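Local coordinates for protein TSSL1 (PDB 4B62) that probably fastens the type VI secretion apparatus of Pseudomonas aeruginosa to the cell wall, through the peptidoglycan-binding, OmpA-like module that this chain represents, at residues D45-S50 / Q105-L110; A49-S54 / R86-L91. All coordinates share one frame; numbering follows the deposited sequence.

Both contacts start from one loop, the chain that leaves strand 37-43 and runs to helix 60-72, and they share A49 and S50. Contact 1 comes first: residues 45-50 turn inward against helix 96-115 at 105-110, closing a long loop that spans helix 60-72 and strand 77-82. Contact 2 follows directly, where 49-54 meets 86-91 in the loop between strand 77-82 and helix 96-115, so its partner falls inside the span closed by contact 1. The centres lie about 12 Å apart, one buried and the other on the surface. Between them E106 CG packs on A53 O at 3.2 Å, so the two contacts adjoin directly.

Contact 1 (D45-S50 / Q105-L110); sequences DELFAS and QEVADL
V107, on helix 96-115, presents CG2 to the ring of F48, the closest approach being 3.9 Å from that methyl to CZ. The ring is met obliquely, and the two side chains cross at about a right angle. F48 reaches this far because its CG lies anti to the carbonyl carbon (chi1 -48°), which carries the far end of the ring nearer the helix than its CB bond alone would suggest. The V107 rotamer places CG2 anti to the carbonyl carbon and beside the backbone N, where it faces the loop. The same methyl meets L47 CD1 more loosely, at 4.3 Å. L47 CB also covers one face of the F48 ring, 3.7 Å above the plane and over its centre. Phenylalanine suits its place because a long, rigid ring can still bring CZ to V107, while the compact, branched valine offers a methyl without a long, flexible chain. All three residues are buried, and the join is purely apolar; F48 also touches V55 farther along its own loop. Beyond it, V107 packs on I149 and L47 on V147, both in strand 146-152, and L47 also touches L62 and L63. The contact thus belongs to the hydrophobic core between strand 146-152 and helices 60-72 and 96-115.

Contact 2 (A49-S54 / R86-L91); sequences ASASAS and RPIATL. With PO4 (phosphate ion), chain C.
I88 lays its CG2 methyl against the CB of A51, 3.7 Å away, and this pair makes the main apolar touch between the two loops. Its CG1 branch, anti to the carbonyl carbon (chi1 -57°), turns its tip toward S50, where CD1 lies 3.5 Å from OG. A51 is the third residue of a type II beta turn closed by S52 N to A49 O; its positive phi, 65°, is unusual for alanine, yet the small methyl can be accommodated and points toward I88. The polar part of the join runs through water: one molecule is hydrogen-bonded to A51 O, I88 O and T90 OG1, the threonine hydroxyl suiting a place between water and the backbone N of Y93. On the turn's far flank, A53 N gives a hydrogen bond to phosphate O4 (2.8 Å, 159°). S54 OG bonds phosphate O1 weakly, S52 OG sits so close to O1 that its bond is doubtful in detail, and Y93 OH also holds the ion. S52 OG meanwhile accepts from S54 N, making an ST turn. The phosphate probably comes from the crystallisation liquor, so this small anion site in a domain of the OmpA-like, peptidoglycan-binding type does not by itself indicate where peptidoglycan binds.

Contact 1 (D45-S50 / Q105-L110)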
ATOM      1  N   ASP A  45      -2.295  -2.556   8.788  0.50  9.69           N
ATOM      2  CA  ASP A  45      -1.814  -3.362   9.912  0.50 10.31           C
ATOM      3  C   ASP A  45      -0.620  -4.243   9.536  0.50 10.06           C
ATOM      4  O   ASP A  45       0.107  -4.689  10.418  0.50 11.34           O
ATOM      5  CB  ASP A  45      -2.910  -4.281  10.476  0.50 12.71           C
ATOM      6  CG  ASP A  45      -4.201  -3.550  10.817  0.50 14.90           C
ATOM      7  OD1 ASP A  45      -4.162  -2.437  11.381  0.50 15.57           O
ATOM      8  OD2 ASP A  45      -5.275  -4.117  10.522  0.50 18.03           O
ATOM      9  N   GLU A  46      -0.433  -4.529   8.249  1.00  9.82           N
ATOM     10  CA  GLU A  46       0.696  -5.344   7.792  1.00  9.35           C
ATOM     11  C   GLU A  46       2.005  -4.568   7.685  1.00  8.84           C
ATOM     12  O   GLU A  46       3.041  -5.191   7.473  1.00 10.38           O
ATOM     13  CB  GLU A  46       0.394  -6.001   6.439  1.00 10.37           C
ATOM     14  CG  GLU A  46      -0.832  -6.902   6.435  1.00 12.20           C
ATOM     15  CD  GLU A  46      -0.729  -8.105   7.348  1.00 12.11           C
ATOM     16  OE1 GLU A  46       0.396  -8.466   7.758  1.00 12.86           O
ATOM     17  OE2 GLU A  46      -1.795  -8.683   7.642  1.00 16.94           O
ATOM     18  N   LEU A  47       1.941  -3.234   7.807  1.00  8.95           N
ATOM     19  CA  LEU A  47       3.093  -2.354   7.577  1.00  9.63           C
ATOM     20  C   LEU A  47       3.416  -1.416   8.721  1.00  9.55           C
ATOM     21  O   LEU A  47       4.589  -1.201   9.017  1.00 11.42           O
ATOM     22  CB  LEU A  47       2.847  -1.520   6.321  1.00 10.07           C
ATOM     23  CG  LEU A  47       2.840  -2.326   5.021  1.00 10.94           C
ATOM     24  CD1 LEU A  47       2.333  -1.430   3.902  1.00 12.79           C
ATOM     25  CD2 LEU A  47       4.200  -2.921   4.668  1.00 10.79           C
ATOM     26  N   PHE A  48       2.377  -0.834   9.324  1.00  9.87           N
ATOM     27  CA  PHE A  48       2.514   0.310  10.214  1.00 10.56           C
ATOM     28  C   PHE A  48       1.947  -0.015  11.590  1.00 11.66           C
ATOM     29  O   PHE A  48       0.936  -0.709  11.703  1.00 12.17           O
ATOM     30  CB  PHE A  48       1.697   1.513   9.701  1.00 11.71           C
ATOM     31  CG  PHE A  48       1.877   1.840   8.234  1.00 11.08           C
ATOM     32  CD1 PHE A  48       3.020   2.453   7.770  1.00 13.16           C
ATOM     33  CD2 PHE A  48       0.874   1.523   7.316  1.00 11.09           C
ATOM     34  CE1 PHE A  48       3.171   2.741   6.432  1.00 12.99           C
ATOM     35  CE2 PHE A  48       1.032   1.812   5.981  1.00 11.21           C
ATOM     36  CZ  PHE A  48       2.180   2.422   5.546  1.00 12.60           C
ATOM     37  N   ALA A  49       2.549   0.553  12.634  1.00 13.93           N
ATOM     38  CA  ALA A  49       1.892   0.561  13.939  1.00 14.77           C
ATOM     39  C   ALA A  49       0.639   1.434  13.849  1.00 15.22           C
ATOM     40  O   ALA A  49       0.499   2.289  12.945  1.00 14.17           O
ATOM     41  CB  ALA A  49       2.826   1.079  15.021  1.00 15.84           C
ATOM     42  N   SER A  50      -0.288   1.193  14.763  1.00 16.57           N
ATOM     43  CA  SER A  50      -1.502   1.979  14.852  1.00 16.91           C
ATOM     44  C   SER A  50      -1.171   3.471  14.845  1.00 17.66           C
ATOM     45  O   SER A  50      -0.266   3.924  15.545  1.00 18.10           O
ATOM     46  CB  SER A  50      -2.268   1.604  16.121  1.00 21.02           C
ATOM     47  OG  SER A  50      -3.503   2.280  16.175  1.00 23.71           O
ATOM     48  N   GLN A 105       2.789   7.966   0.957  1.00  9.62           N
ATOM     49  CA  GLN A 105       4.056   8.584   0.595  1.00  9.99           C
ATOM     50  C   GLN A 105       5.252   7.792   1.144  1.00 10.06           C
ATOM     51  O   GLN A 105       6.285   7.682   0.478  1.00 11.17           O
ATOM     52  CB  GLN A 105       4.133  10.023   1.082  1.00 11.58           C
ATOM     53  CG  GLN A 105       5.286  10.819   0.476  1.00 14.28           C
ATOM     54  CD  GLN A 105       5.208  10.942  -1.045  1.00 17.10           C
ATOM     55  OE1 GLN A 105       4.251  11.496  -1.589  1.00 21.30           O
ATOM     56  NE2 GLN A 105       6.201  10.408  -1.733  1.00 20.32           N
ATOM     57  N   GLU A 106       5.128   7.262   2.367  1.00 11.37           N
ATOM     58  CA  GLU A 106       6.228   6.489   2.923  1.00 11.20           C
ATOM     59  C   GLU A 106       6.489   5.221   2.095  1.00  9.75           C
ATOM     60  O   GLU A 106       7.645   4.868   1.796  1.00 11.22           O
ATOM     61  CB  GLU A 106       5.975   6.161   4.386  1.00 12.56           C
ATOM     62  CG  GLU A 106       7.141   5.452   5.078  1.00 13.46           C
ATOM     63  CD  GLU A 106       8.365   6.337   5.301  1.00 16.30           C
ATOM     64  OE1 GLU A 106       8.291   7.573   5.142  1.00 22.71           O
ATOM     65  OE2 GLU A 106       9.430   5.789   5.652  1.00 19.35           O
ATOM     66  N   VAL A 107       5.410   4.562   1.674  1.00  9.97           N
ATOM     67  CA  VAL A 107       5.550   3.387   0.825  1.00  9.94           C
ATOM     68  C   VAL A 107       6.219   3.764  -0.505  1.00 10.00           C
ATOM     69  O   VAL A 107       7.161   3.114  -0.952  1.00 10.78           O
ATOM     70  CB  VAL A 107       4.184   2.694   0.632  1.00 10.62           C
ATOM     71  CG1 VAL A 107       4.243   1.597  -0.426  1.00 11.42           C
ATOM     72  CG2 VAL A 107       3.721   2.088   1.945  1.00 10.97           C
ATOM     73  N   ALA A 108       5.737   4.832  -1.130  1.00  9.95           N
ATOM     74  CA  ALA A 108       6.346   5.290  -2.381  1.00 10.93           C
ATOM     75  C   ALA A 108       7.827   5.625  -2.202  1.00 10.15           C
ATOM     76  O   ALA A 108       8.667   5.272  -3.037  1.00 11.49           O
ATOM     77  CB  ALA A 108       5.590   6.486  -2.944  1.00 10.92           C
ATOM     78  N   ASP A 109       8.142   6.309  -1.101  1.00 10.76           N
ATOM     79  CA  ASP A 109       9.525   6.736  -0.845  1.00 11.00           C
ATOM     80  C   ASP A 109      10.437   5.518  -0.658  1.00 11.70           C
ATOM     81  O   ASP A 109      11.533   5.454  -1.211  1.00 13.07           O
ATOM     82  CB  ASP A 109       9.599   7.616   0.404  1.00 11.17           C
ATOM     83  CG  ASP A 109       9.049   9.021   0.196  1.00 13.62           C
ATOM     84  OD1 ASP A 109       8.739   9.407  -0.951  1.00 15.50           O
ATOM     85  OD2 ASP A 109       8.936   9.742   1.206  1.00 16.86           O
ATOM     86  N   LEU A 110       9.971   4.549   0.119  1.00 11.43           N
ATOM     87  CA  LEU A 110      10.777   3.362   0.399  1.00 11.59           C
ATOM     88  C   LEU A 110      11.006   2.537  -0.865  1.00 11.00           C
ATOM     89  O   LEU A 110      12.120   2.056  -1.129  1.00 12.60           O
ATOM     90  CB  LEU A 110      10.117   2.511   1.485  1.00 12.20           C
ATOM     91  CG  LEU A 110      10.165   3.102   2.895  1.00 13.50           C
ATOM     92  CD1 LEU A 110       9.197   2.367   3.810  1.00 12.91           C
ATOM     93  CD2 LEU A 110      11.580   3.051   3.445  1.00 15.67           C
TER

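Contact 2 (A49-S54 / R86-L91)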
ATOM      1  N   ALA A  49       2.549   0.553  12.634  1.00 13.93           N
ATOM      2  CA  ALA A  49       1.892   0.561  13.939  1.00 14.77           C
ATOM      3  C   ALA A  49       0.639   1.434  13.849  1.00 15.22           C
ATOM      4  O   ALA A  49       0.499   2.289  12.945  1.00 14.17           O
ATOM      5  CB  ALA A  49       2.826   1.079  15.021  1.00 15.84           C
ATOM      6  N   SER A  50      -0.288   1.193  14.763  1.00 16.57           N
ATOM      7  CA  SER A  50      -1.502   1.979  14.852  1.00 16.91           C
ATOM      8  C   SER A  50      -1.171   3.471  14.845  1.00 17.66           C
ATOM      9  O   SER A  50      -0.266   3.924  15.545  1.00 18.10           O
ATOM     10  CB  SER A  50      -2.268   1.604  16.121  1.00 21.02           C
ATOM     11  OG  SER A  50      -3.503   2.280  16.175  1.00 23.71           O
ATOM     12  N   ALA A  51      -1.872   4.222  13.999  1.00 16.95           N
ATOM     13  CA  ALA A  51      -1.764   5.685  13.966  1.00 17.92           C
ATOM     14  C   ALA A  51      -0.390   6.221  13.526  1.00 17.03           C
ATOM     15  O   ALA A  51      -0.105   7.397  13.704  1.00 20.26           O
ATOM     16  CB  ALA A  51      -2.181   6.285  15.321  1.00 21.44           C
ATOM     17  N   SER A  52       0.431   5.366  12.910  1.00 15.08           N
ATOM     18  CA  SER A  52       1.781   5.726  12.458  1.00 13.93           C
ATOM     19  C   SER A  52       1.895   5.530  10.935  1.00 12.44           C
ATOM     20  O   SER A  52       1.159   4.728  10.364  1.00 11.87           O
ATOM     21  CB  SER A  52       2.798   4.848  13.183  1.00 15.18           C
ATOM     22  OG  SER A  52       4.101   4.929  12.651  1.00 19.14           O
ATOM     23  N   ALA A  53       2.836   6.242  10.314  1.00 12.82           N
ATOM     24  CA  ALA A  53       3.148   6.089   8.895  1.00 12.10           C
ATOM     25  C   ALA A  53       4.558   5.558   8.639  1.00 12.63           C
ATOM     26  O   ALA A  53       5.008   5.521   7.518  1.00 15.68           O
ATOM     27  CB  ALA A  53       2.903   7.388   8.135  1.00 13.72           C
ATOM     28  N   SER A  54       5.226   5.112   9.696  1.00 13.09           N
ATOM     29  CA  SER A  54       6.519   4.456   9.557  0.53 13.56           C
ATOM     30  C   SER A  54       6.317   2.957   9.365  1.00 12.29           C
ATOM     31  O   SER A  54       5.544   2.331  10.081  1.00 14.94           O
ATOM     32  CB  SER A  54       7.392   4.697  10.789  0.53 16.35           C
ATOM     33  OG  SER A  54       7.745   6.064  10.910  0.53 20.44           O
ATOM     34  N   ARG A  86     -12.594   6.468  11.546  1.00 15.54           N
ATOM     35  CA  ARG A  86     -12.405   6.546  13.000  1.00 19.15           C
ATOM     36  C   ARG A  86     -10.985   7.004  13.288  1.00 19.84           C
ATOM     37  O   ARG A  86     -10.126   6.195  13.634  1.00 23.88           O
ATOM     38  CB  ARG A  86     -12.621   5.188  13.667  1.00 22.43           C
ATOM     39  CG  ARG A  86     -13.865   4.445  13.242  1.00 33.01           C
ATOM     40  CD  ARG A  86     -15.163   5.165  13.542  1.00 39.94           C
ATOM     41  NE  ARG A  86     -16.304   4.346  13.119  1.00 41.97           N
ATOM     42  CZ  ARG A  86     -16.988   3.506  13.897  1.00 45.99           C
ATOM     43  NH1 ARG A  86     -16.678   3.337  15.183  1.00 49.99           N
ATOM     44  NH2 ARG A  86     -18.004   2.822  13.380  1.00 55.86           N
ATOM     45  N   PRO A  87     -10.724   8.306  13.145  1.00 19.58           N
ATOM     46  CA  PRO A  87      -9.356   8.797  13.302  1.00 19.94           C
ATOM     47  C   PRO A  87      -8.778   8.617  14.704  1.00 20.40           C
ATOM     48  O   PRO A  87      -9.488   8.765  15.704  1.00 22.92           O
ATOM     49  CB  PRO A  87      -9.485  10.287  12.984  1.00 23.35           C
ATOM     50  CG  PRO A  87     -10.888  10.611  13.346  1.00 22.27           C
ATOM     51  CD  PRO A  87     -11.673   9.407  12.929  1.00 20.98           C
ATOM     52  N   ILE A  88      -7.487   8.296  14.746  1.00 20.02           N
ATOM     53  CA  ILE A  88      -6.698   8.294  15.973  1.00 20.43           C
ATOM     54  C   ILE A  88      -5.725   9.463  15.790  1.00 22.40           C
ATOM     55  O   ILE A  88      -4.580   9.270  15.371  1.00 23.20           O
ATOM     56  CB  ILE A  88      -5.941   6.951  16.163  1.00 21.35           C
ATOM     57  CG1 ILE A  88      -6.911   5.762  16.157  1.00 23.72           C
ATOM     58  CG2 ILE A  88      -5.157   6.933  17.473  1.00 22.91           C
ATOM     59  CD1 ILE A  88      -6.224   4.414  16.063  1.00 24.57           C
ATOM     60  N   ALA A  89      -6.203  10.681  16.058  1.00 23.41           N
ATOM     61  CA  ALA A  89      -5.442  11.900  15.769  1.00 22.15           C
ATOM     62  C   ALA A  89      -4.230  12.023  16.693  1.00 20.17           C
ATOM     63  O   ALA A  89      -4.316  11.703  17.883  1.00 25.56           O
ATOM     64  CB  ALA A  89      -6.320  13.133  15.911  1.00 28.12           C
ATOM     65  N   THR A  90      -3.110  12.478  16.118  1.00 18.34           N
ATOM     66  CA  THR A  90      -1.869  12.710  16.853  1.00 16.76           C
ATOM     67  C   THR A  90      -1.205  13.993  16.363  1.00 15.33           C
ATOM     68  O   THR A  90      -1.628  14.591  15.373  1.00 15.98           O
ATOM     69  CB  THR A  90      -0.862  11.554  16.694  1.00 17.60           C
ATOM     70  OG1 THR A  90      -0.432  11.466  15.327  1.00 19.20           O
ATOM     71  CG2 THR A  90      -1.465  10.229  17.139  1.00 20.64           C
ATOM     72  N   LEU A  91      -0.164  14.426  17.067  1.00 14.25           N
ATOM     73  CA  LEU A  91       0.577  15.608  16.669  1.00 13.88           C
ATOM     74  C   LEU A  91       1.103  15.525  15.242  1.00 13.85           C
ATOM     75  O   LEU A  91       1.097  16.519  14.511  1.00 15.82           O
ATOM     76  CB  LEU A  91       1.746  15.868  17.611  1.00 12.83           C
ATOM     77  CG  LEU A  91       1.434  16.160  19.077  1.00 13.26           C
ATOM     78  CD1 LEU A  91       2.723  16.137  19.887  1.00 14.25           C
ATOM     79  CD2 LEU A  91       0.731  17.496  19.237  1.00 13.48           C
TER
HETATM   80  P   PO4 C1448       5.612   7.768  12.903  0.57 20.16           P
HETATM   81  O1  PO4 C1448       5.951   6.371  13.355  0.57 26.08           O
HETATM   82  O2  PO4 C1448       4.794   8.431  13.965  0.57 26.74           O
HETATM   83  O3  PO4 C1448       6.867   8.574  12.703  0.57 24.62           O
HETATM   84  O4  PO4 C1448       4.836   7.779  11.615  0.57 15.87           O
HETATM   85  O   HOH W   1      -2.080   9.472  13.987  1.00 23.17           O